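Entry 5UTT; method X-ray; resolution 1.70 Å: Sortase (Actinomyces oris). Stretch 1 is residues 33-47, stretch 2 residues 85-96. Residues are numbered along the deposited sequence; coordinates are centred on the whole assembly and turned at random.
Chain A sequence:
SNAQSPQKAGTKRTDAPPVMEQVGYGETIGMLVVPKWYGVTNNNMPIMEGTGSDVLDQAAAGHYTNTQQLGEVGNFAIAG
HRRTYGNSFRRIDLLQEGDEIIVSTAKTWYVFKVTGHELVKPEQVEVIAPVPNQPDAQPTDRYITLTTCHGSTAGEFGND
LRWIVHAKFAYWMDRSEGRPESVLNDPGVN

Stretch 1 (33-47) VVPKWYGVTNNNMPI
Stretch 2 (85-96) YGNSFRRIDLLQ

The most unusual feature of this contact is the load carried by one carboxamide, that of Asn-87. Its OD1 accepts from the backbone of Asn-44 (Asn-44 N to Asn-87 OD1 3.2 Å, 163° at the hydrogen), while its ND2 donates to the side chain of the same residue (Asn-87 ND2 to Asn-44 OD1 3.2 Å, 171°). The near-linear angles support a two-point clasp. Asn-87 (phi/psi -139/136) reaches it with chi1 -79° (m) and chi2 -57°; Asn-44 (-148/49) has its CA-to-CB bond pointing away, but chi1 65° (p) and chi2 -21° bring its amide back. Asn-43 N also lies 3.1 Å from Asn-87 OD1. A water donates to Asn-87 OD1 at 2.9 Å and its O sits 2.6 Å from Thr-41 OG1, with Thr-41 at chi1 72° (p).

The register here pairs Thr-41 with Asn-87 (CA to CA 5.4 Å) and Asn-42 with Gly-86 (CA to CA 5.7 Å). Between the loops runs one backbone bond, Asn-42 N to Gly-86 O, 3.0 Å and 169°. Gly-86 adopts phi/psi 89/-60, where a CB would jam against the preceding carbonyl O.

The stretches run in opposite senses: stepping back from Thr-41 to Trp-37 and Lys-36 advances the partner from Asn-87 to Arg-91 (CA to CA 7.3 Å from Trp-37) and Leu-94 (CA to CA 7.1 Å from Lys-36). Residues 35-37 form a 3-10 segment, with Trp-37 N bonded to Val-34 O at 2.8 Å. In stretch 2, a type I turn runs from Phe-89 to Ile-92, and the chain has 3-10 geometry as far as Leu-94. The indole of Trp-37 (chi1 -66°, m; chi2 -10°) extends to this turn, and Trp-37 NE1 donates to Arg-91 O at 3.0 Å. The 141° angle shows a bent bond. That carbonyl also accepts from Leu-94 N at 3.1 Å, so it serves both the 3-10 segment's backbone and the indole. Arg-91 O, Ile-92 CA and Leu-94 CD1 lie at the ring edge.

Apolar contacts continue away from this bond. Trp-37 CH2 is 3.8 Å from Phe-89 CD1; the six-membered rings are 5.8 Å apart by centroid and inclined at 43°, an oblique pair. Met-45, extended with all three chi angles t, places SD 3.6 Å from Phe-89 CE1, also obliquely. Val-34 CG1 meets Leu-95 CD2 at 3.6 Å.

At the periphery, Lys-36 (chi1 m, then t throughout) donates from NZ to Leu-94 O at 3.2 Å, and Val-40 CG1 touches Arg-91 CG at 3.6 Å. The Arg-91 side chain then leads away into a salt bridge with Asp-93, Arg-91 NE to Asp-93 OD1 2.9 Å.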

ATOM      1  N   VAL A  33      -2.529   3.277   6.396  1.00 10.82           N
ATOM      2  CA  VAL A  33      -2.968   2.768   7.714  1.00 11.05           C
ATOM      3  C   VAL A  33      -3.293   1.277   7.554  1.00 11.17           C
ATOM      4  O   VAL A  33      -4.111   0.878   6.716  1.00 11.02           O
ATOM      5  CB  VAL A  33      -4.170   3.556   8.260  1.00 11.43           C
ATOM      6  CG1 VAL A  33      -4.684   2.912   9.518  1.00 11.59           C
ATOM      7  CG2 VAL A  33      -3.811   5.019   8.515  1.00 11.68           C
ATOM      8  N   VAL A  34      -2.650   0.437   8.358  1.00 11.14           N
ATOM      9  CA  VAL A  34      -2.957  -0.995   8.341  1.00 11.17           C
ATOM     10  C   VAL A  34      -3.415  -1.382   9.755  1.00 11.61           C
ATOM     11  O   VAL A  34      -2.597  -1.388  10.694  1.00 11.26           O
ATOM     12  CB  VAL A  34      -1.743  -1.811   7.884  1.00 10.97           C
ATOM     13  CG1 VAL A  34      -2.060  -3.306   7.934  1.00 11.06           C
ATOM     14  CG2 VAL A  34      -1.253  -1.356   6.502  1.00 10.76           C
ATOM     15  N   PRO A  35      -4.684  -1.741   9.932  1.00 12.19           N
ATOM     16  CA  PRO A  35      -5.163  -2.015  11.307  1.00 13.24           C
ATOM     17  C   PRO A  35      -4.413  -3.092  12.103  1.00 14.35           C
ATOM     18  O   PRO A  35      -4.264  -2.984  13.323  1.00 15.40           O
ATOM     19  CB  PRO A  35      -6.608  -2.413  11.063  1.00 13.20           C
ATOM     20  CG  PRO A  35      -6.997  -1.608   9.875  1.00 12.88           C
ATOM     21  CD  PRO A  35      -5.814  -1.726   8.967  1.00 12.33           C
ATOM     22  N   LYS A  36      -3.862  -4.091  11.425  1.00 15.21           N
ATOM     23  CA  LYS A  36      -3.007  -5.071  12.122  1.00 16.15           C
ATOM     24  C   LYS A  36      -1.646  -4.556  12.612  1.00 16.02           C
ATOM     25  O   LYS A  36      -0.881  -5.321  13.225  1.00 17.08           O
ATOM     26  CB  LYS A  36      -2.775  -6.262  11.238  1.00 17.16           C
ATOM     27  CG  LYS A  36      -3.996  -7.172  11.226  1.00 19.00           C
ATOM     28  CD  LYS A  36      -3.563  -8.566  10.890  1.00 20.35           C
ATOM     29  CE  LYS A  36      -4.590  -9.599  11.284  1.00 21.75           C
ATOM     30  NZ  LYS A  36      -4.242 -10.834  10.541  1.00 22.73           N
ATOM     31  N   TRP A  37      -1.309  -3.338  12.267  1.00 14.91           N
ATOM     32  CA  TRP A  37      -0.055  -2.736  12.677  1.00 14.82           C
ATOM     33  C   TRP A  37      -0.260  -1.747  13.817  1.00 15.55           C
ATOM     34  O   TRP A  37       0.756  -1.165  14.322  1.00 15.21           O
ATOM     35  CB  TRP A  37       0.664  -2.068  11.487  1.00 13.95           C
ATOM     36  CG  TRP A  37       1.140  -3.026  10.431  1.00 13.12           C
ATOM     37  CD1 TRP A  37       1.173  -4.401  10.517  1.00 12.87           C
ATOM     38  CD2 TRP A  37       1.670  -2.706   9.137  1.00 12.53           C
ATOM     39  NE1 TRP A  37       1.640  -4.938   9.376  1.00 12.68           N
ATOM     40  CE2 TRP A  37       1.949  -3.943   8.495  1.00 12.42           C
ATOM     41  CE3 TRP A  37       1.906  -1.512   8.436  1.00 12.16           C
ATOM     42  CZ2 TRP A  37       2.481  -4.011   7.214  1.00 12.36           C
ATOM     43  CZ3 TRP A  37       2.418  -1.600   7.156  1.00 12.30           C
ATOM     44  CH2 TRP A  37       2.684  -2.848   6.560  1.00 12.12           C
ATOM     45  N   TYR A  38      -1.497  -1.581  14.287  1.00 15.84           N
ATOM     46  CA  TYR A  38      -1.732  -0.806  15.505  1.00 16.97           C
ATOM     47  C   TYR A  38      -0.951  -1.495  16.627  1.00 18.48           C
ATOM     48  O   TYR A  38      -1.064  -2.698  16.831  1.00 20.24           O
ATOM     49  CB  TYR A  38      -3.192  -0.660  15.847  1.00 16.44           C
ATOM     50  CG  TYR A  38      -3.910   0.413  15.072  1.00 15.57           C
ATOM     51  CD1 TYR A  38      -3.442   1.730  15.050  1.00 15.15           C
ATOM     52  CD2 TYR A  38      -5.087   0.125  14.386  1.00 15.07           C
ATOM     53  CE1 TYR A  38      -4.113   2.723  14.361  1.00 15.25           C
ATOM     54  CE2 TYR A  38      -5.762   1.103  13.693  1.00 15.15           C
ATOM     55  CZ  TYR A  38      -5.296   2.396  13.690  1.00 14.99           C
ATOM     56  OH  TYR A  38      -6.011   3.330  13.001  1.00 15.07           O
ATOM     57  N   GLY A  39      -0.095  -0.740  17.297  1.00 20.15           N
ATOM     58  CA  GLY A  39       0.702  -1.283  18.390  1.00 21.83           C
ATOM     59  C   GLY A  39       2.053  -1.800  17.944  1.00 22.86           C
ATOM     60  O   GLY A  39       2.908  -2.106  18.783  1.00 25.66           O
ATOM     61  N   VAL A  40       2.246  -1.895  16.634  1.00 20.73           N
ATOM     62  CA  VAL A  40       3.490  -2.314  16.014  1.00 20.97           C
ATOM     63  C   VAL A  40       4.282  -1.082  15.602  1.00 20.26           C
ATOM     64  O   VAL A  40       5.404  -0.854  16.085  1.00 19.91           O
ATOM     65  CB  VAL A  40       3.226  -3.229  14.794  1.00 20.77           C
ATOM     66  CG1 VAL A  40       4.543  -3.641  14.140  1.00 21.24           C
ATOM     67  CG2 VAL A  40       2.365  -4.419  15.199  1.00 21.43           C
ATOM     68  N   THR A  41       3.688  -0.256  14.744  1.00 19.12           N
ATOM     69  CA  THR A  41       4.293   0.984  14.290  1.00 19.34           C
ATOM     70  C   THR A  41       3.393   2.158  14.682  1.00 18.74           C
ATOM     71  O   THR A  41       2.330   1.931  15.222  1.00 18.68           O
ATOM     72  CB  THR A  41       4.525   0.976  12.764  1.00 19.88           C
ATOM     73  OG1 THR A  41       3.288   1.091  12.084  1.00 19.81           O
ATOM     74  CG2 THR A  41       5.168  -0.318  12.299  1.00 21.24           C
ATOM     75  N   ASN A  42       3.797   3.397  14.399  1.00 18.90           N
ATOM     76  CA  ASN A  42       2.927   4.549  14.601  1.00 18.94           C
ATOM     77  C   ASN A  42       1.700   4.440  13.694  1.00 16.39           C
ATOM     78  O   ASN A  42       0.705   5.131  13.926  1.00 15.04           O
ATOM     79  CB  ASN A  42       3.647   5.843  14.261  1.00 22.07           C
ATOM     80  CG  ASN A  42       4.896   6.045  15.106  1.00 24.81           C
ATOM     81  OD1 ASN A  42       5.164   5.277  16.017  1.00 28.50           O
ATOM     82  ND2 ASN A  42       5.656   7.076  14.798  1.00 29.47           N
ATOM     83  N   ASN A  43       1.835   3.634  12.639  1.00 15.16           N
ATOM     84  CA  ASN A  43       0.711   3.310  11.740  1.00 14.21           C
ATOM     85  C   ASN A  43       0.117   4.560  11.065  1.00 14.44           C
ATOM     86  O   ASN A  43      -1.105   4.704  10.905  1.00 13.99           O
ATOM     87  CB  ASN A  43      -0.335   2.490  12.481  1.00 14.12           C
ATOM     88  CG  ASN A  43      -1.131   1.580  11.548  1.00 13.60           C
ATOM     89  OD1 ASN A  43      -0.710   1.317  10.424  1.00 13.54           O
ATOM     90  ND2 ASN A  43      -2.230   1.041  12.046  1.00 13.76           N
ATOM     91  N   ASN A  44       0.992   5.428  10.587  1.00 14.25           N
ATOM     92  CA  ASN A  44       0.536   6.601   9.874  1.00 14.99           C
ATOM     93  C   ASN A  44       1.552   6.980   8.829  1.00 14.54           C
ATOM     94  O   ASN A  44       1.942   8.128   8.690  1.00 15.67           O
ATOM     95  CB  ASN A  44       0.200   7.758  10.828  1.00 15.94           C
ATOM     96  CG  ASN A  44       1.397   8.294  11.571  1.00 16.67           C
ATOM     97  OD1 ASN A  44       2.412   7.637  11.725  1.00 17.90           O
ATOM     98  ND2 ASN A  44       1.288   9.543  11.999  1.00 17.84           N
ATOM     99  N   MET A  45       1.933   5.956   8.073  1.00 13.61           N
ATOM    100  CA  MET A  45       3.052   6.038   7.201  1.00 13.26           C
ATOM    101  C   MET A  45       2.742   6.861   5.991  1.00 12.33           C
ATOM    102  O   MET A  45       1.774   6.537   5.242  1.00 11.61           O
ATOM    103  CB  MET A  45       3.448   4.609   6.818  1.00 13.46           C
ATOM    104  CG  MET A  45       4.732   4.494   6.042  1.00 14.31           C
ATOM    105  SD  MET A  45       5.222   2.767   5.881  1.00 15.65           S
ATOM    106  CE  MET A  45       6.863   2.865   5.145  1.00 15.71           C
ATOM    107  N   PRO A  46       3.499   7.919   5.736  1.00 11.63           N
ATOM    108  CA  PRO A  46       3.222   8.708   4.505  1.00 11.71           C
ATOM    109  C   PRO A  46       3.538   7.881   3.271  1.00 11.67           C
ATOM    110  O   PRO A  46       4.443   7.039   3.301  1.00 11.13           O
ATOM    111  CB  PRO A  46       4.188   9.904   4.596  1.00 12.23           C
ATOM    112  CG  PRO A  46       4.780   9.803   5.947  1.00 12.35           C
ATOM    113  CD  PRO A  46       4.700   8.422   6.424  1.00 12.12           C
ATOM    114  N   ILE A  47       2.726   8.075   2.221  1.00 11.34           N
ATOM    115  CA  ILE A  47       2.994   7.570   0.917  1.00 11.31           C
ATOM    116  C   ILE A  47       3.405   8.692  -0.018  1.00 11.74           C
ATOM    117  O   ILE A  47       2.654   9.668  -0.210  1.00 12.16           O
ATOM    118  CB  ILE A  47       1.749   6.869   0.312  1.00 11.12           C
ATOM    119  CG1 ILE A  47       1.220   5.778   1.267  1.00 11.13           C
ATOM    120  CG2 ILE A  47       2.143   6.248  -1.016  1.00 10.78           C
ATOM    121  CD1 ILE A  47      -0.189   5.261   0.884  1.00 11.63           C
ATOM    122  N   TYR A  85      12.509   3.042  11.383  1.00 23.04           N
ATOM    123  CA  TYR A  85      11.925   3.381  12.684  1.00 24.44           C
ATOM    124  C   TYR A  85      10.621   4.166  12.527  1.00 22.82           C
ATOM    125  O   TYR A  85      10.463   4.983  11.616  1.00 24.48           O
ATOM    126  CB  TYR A  85      12.950   4.164  13.535  1.00 26.33           C
ATOM    127  CG  TYR A  85      12.437   4.599  14.898  1.00 29.95           C
ATOM    128  CD1 TYR A  85      12.510   3.747  16.010  1.00 31.52           C
ATOM    129  CD2 TYR A  85      11.872   5.867  15.078  1.00 31.96           C
ATOM    130  CE1 TYR A  85      12.032   4.146  17.251  1.00 32.51           C
ATOM    131  CE2 TYR A  85      11.390   6.267  16.310  1.00 33.18           C
ATOM    132  CZ  TYR A  85      11.468   5.407  17.393  1.00 33.90           C
ATOM    133  OH  TYR A  85      10.989   5.811  18.618  1.00 35.98           O
ATOM    134  N   GLY A  86       9.675   3.921  13.416  1.00 21.42           N
ATOM    135  CA  GLY A  86       8.494   4.726  13.492  1.00 20.13           C
ATOM    136  C   GLY A  86       7.464   4.109  12.560  1.00 17.82           C
ATOM    137  O   GLY A  86       6.422   3.658  13.018  1.00 19.20           O
ATOM    138  N   ASN A  87       7.802   4.038  11.275  1.00 15.42           N
ATOM    139  CA  ASN A  87       6.909   3.456  10.251  1.00 14.39           C
ATOM    140  C   ASN A  87       7.738   2.619   9.312  1.00 13.52           C
ATOM    141  O   ASN A  87       8.781   3.055   8.845  1.00 14.17           O
ATOM    142  CB  ASN A  87       6.196   4.534   9.439  1.00 14.10           C
ATOM    143  CG  ASN A  87       5.011   5.140  10.164  1.00 14.30           C
ATOM    144  OD1 ASN A  87       4.071   4.415  10.574  1.00 14.38           O
ATOM    145  ND2 ASN A  87       4.986   6.465  10.254  1.00 14.07           N
ATOM    146  N   SER A  88       7.249   1.434   8.981  1.00 12.73           N
ATOM    147  CA  SER A  88       7.951   0.505   8.123  1.00 12.09           C
ATOM    148  C   SER A  88       7.011  -0.623   7.693  1.00 11.73           C
ATOM    149  O   SER A  88       5.938  -0.738   8.240  1.00 12.25           O
ATOM    150  CB  SER A  88       9.064  -0.167   8.856  1.00 12.31           C
ATOM    151  OG  SER A  88       8.533  -1.069   9.827  1.00 12.33           O
ATOM    152  N   PHE A  89       7.473  -1.521   6.833  1.00 11.61           N
ATOM    153  CA  PHE A  89       6.667  -2.735   6.462  1.00 11.36           C
ATOM    154  C   PHE A  89       7.188  -3.952   7.267  1.00 11.80           C
ATOM    155  O   PHE A  89       7.180  -5.121   6.830  1.00 11.52           O
ATOM    156  CB  PHE A  89       6.738  -2.994   4.938  1.00 11.03           C
ATOM    157  CG  PHE A  89       5.973  -2.011   4.068  1.00 10.68           C
ATOM    158  CD1 PHE A  89       5.315  -0.913   4.601  1.00 10.90           C
ATOM    159  CD2 PHE A  89       5.910  -2.204   2.697  1.00 10.49           C
ATOM    160  CE1 PHE A  89       4.586  -0.060   3.796  1.00 10.94           C
ATOM    161  CE2 PHE A  89       5.189  -1.336   1.895  1.00 10.36           C
ATOM    162  CZ  PHE A  89       4.561  -0.256   2.433  1.00 10.70           C
ATOM    163  N   ARG A  90       7.749  -3.685   8.454  1.00 12.53           N
ATOM    164  CA  ARG A  90       8.364  -4.737   9.236  1.00 13.58           C
ATOM    165  C   ARG A  90       7.491  -5.971   9.366  1.00 12.94           C
ATOM    166  O   ARG A  90       7.995  -7.109   9.276  1.00 13.27           O
ATOM    167  CB  ARG A  90       8.649  -4.217  10.636  1.00 14.82           C
ATOM    168  CG  ARG A  90       9.382  -5.206  11.516  1.00 16.32           C
ATOM    169  CD  ARG A  90       9.500  -4.612  12.901  1.00 17.69           C
ATOM    170  NE  ARG A  90      10.405  -5.364  13.724  1.00 19.06           N
ATOM    171  CZ  ARG A  90      10.608  -5.127  15.016  1.00 19.81           C
ATOM    172  NH1 ARG A  90       9.945  -4.146  15.630  1.00 20.42           N
ATOM    173  NH2 ARG A  90      11.469  -5.874  15.693  1.00 20.41           N
ATOM    174  N   ARG A  91       6.209  -5.750   9.625  1.00 12.36           N
ATOM    175  CA  ARG A  91       5.324  -6.829  10.009  1.00 11.57           C
ATOM    176  C   ARG A  91       4.371  -7.079   8.880  1.00 11.67           C
ATOM    177  O   ARG A  91       3.237  -7.414   9.106  1.00 11.07           O
ATOM    178  CB  ARG A  91       4.647  -6.587  11.364  1.00 11.76           C
ATOM    179  CG  ARG A  91       5.593  -6.752  12.550  1.00 11.98           C
ATOM    180  CD  ARG A  91       5.711  -8.218  12.946  1.00 11.97           C
ATOM    181  NE  ARG A  91       6.511  -9.050  12.024  1.00 12.22           N
ATOM    182  CZ  ARG A  91       7.834  -9.128  12.030  1.00 12.40           C
ATOM    183  NH1 ARG A  91       8.582  -8.419  12.901  1.00 12.87           N
ATOM    184  NH2 ARG A  91       8.435  -9.931  11.160  1.00 12.51           N
ATOM    185  N   ILE A  92       4.885  -6.959   7.654  1.00 11.51           N
ATOM    186  CA  ILE A  92       4.110  -7.324   6.457  1.00 11.76           C
ATOM    187  C   ILE A  92       3.583  -8.754   6.544  1.00 12.23           C
ATOM    188  O   ILE A  92       2.552  -9.085   5.918  1.00 12.14           O
ATOM    189  CB  ILE A  92       4.953  -7.086   5.193  1.00 11.60           C
ATOM    190  CG1 ILE A  92       4.053  -7.062   3.939  1.00 11.67           C
ATOM    191  CG2 ILE A  92       6.083  -8.084   5.076  1.00 11.73           C
ATOM    192  CD1 ILE A  92       4.711  -6.483   2.712  1.00 11.78           C
ATOM    193  N   ASP A  93       4.292  -9.584   7.293  1.00 12.66           N
ATOM    194  CA  ASP A  93       3.985 -11.025   7.429  1.00 14.04           C
ATOM    195  C   ASP A  93       2.735 -11.304   8.262  1.00 14.80           C
ATOM    196  O   ASP A  93       2.294 -12.444   8.301  1.00 16.16           O
ATOM    197  CB  ASP A  93       5.174 -11.806   7.997  1.00 15.02           C
ATOM    198  CG  ASP A  93       5.661 -11.253   9.327  1.00 15.99           C
ATOM    199  OD1 ASP A  93       5.100 -10.276   9.828  1.00 16.46           O
ATOM    200  OD2 ASP A  93       6.593 -11.843   9.873  1.00 17.51           O
ATOM    201  N   LEU A  94       2.133 -10.287   8.874  1.00 14.77           N
ATOM    202  CA  LEU A  94       0.941 -10.466   9.692  1.00 14.66           C
ATOM    203  C   LEU A  94      -0.288 -10.403   8.826  1.00 14.84           C
ATOM    204  O   LEU A  94      -1.346 -10.686   9.301  1.00 16.09           O
ATOM    205  CB  LEU A  94       0.806  -9.396  10.766  1.00 14.76           C
ATOM    206  CG  LEU A  94       1.944  -9.296  11.815  1.00 15.09           C
ATOM    207  CD1 LEU A  94       1.581  -8.144  12.736  1.00 15.48           C
ATOM    208  CD2 LEU A  94       2.130 -10.579  12.586  1.00 15.74           C
ATOM    209  N   LEU A  95      -0.140 -10.013   7.574  1.00 14.87           N
ATOM    210  CA  LEU A  95      -1.309  -9.748   6.740  1.00 15.63           C
ATOM    211  C   LEU A  95      -1.798 -11.055   6.136  1.00 16.30           C
ATOM    212  O   LEU A  95      -1.043 -11.805   5.481  1.00 18.13           O
ATOM    213  CB  LEU A  95      -0.946  -8.709   5.670  1.00 16.27           C
ATOM    214  CG  LEU A  95      -0.497  -7.341   6.199  1.00 17.18           C
ATOM    215  CD1 LEU A  95      -0.012  -6.429   5.100  1.00 16.91           C
ATOM    216  CD2 LEU A  95      -1.667  -6.710   6.923  1.00 18.48           C
ATOM    217  N   GLN A  96      -3.078 -11.325   6.359  1.00 16.03           N
ATOM    218  CA  GLN A  96      -3.708 -12.528   5.884  1.00 16.37           C
ATOM    219  C   GLN A  96      -4.906 -12.126   5.017  1.00 15.03           C
ATOM    220  O   GLN A  96      -5.401 -10.999   5.085  1.00 13.57           O
ATOM    221  CB  GLN A  96      -4.161 -13.356   7.098  1.00 18.22           C
ATOM    222  CG  GLN A  96      -3.054 -13.603   8.132  1.00 20.05           C
ATOM    223  CD  GLN A  96      -3.546 -14.231   9.429  1.00 22.41           C
ATOM    224  OE1 GLN A  96      -4.587 -14.869   9.472  1.00 24.50           O
ATOM    225  NE2 GLN A  96      -2.766 -14.065  10.501  1.00 23.60           N
TER
HETATM  226  O   HOH W   1       3.907   1.725   9.613  1.00 16.39           O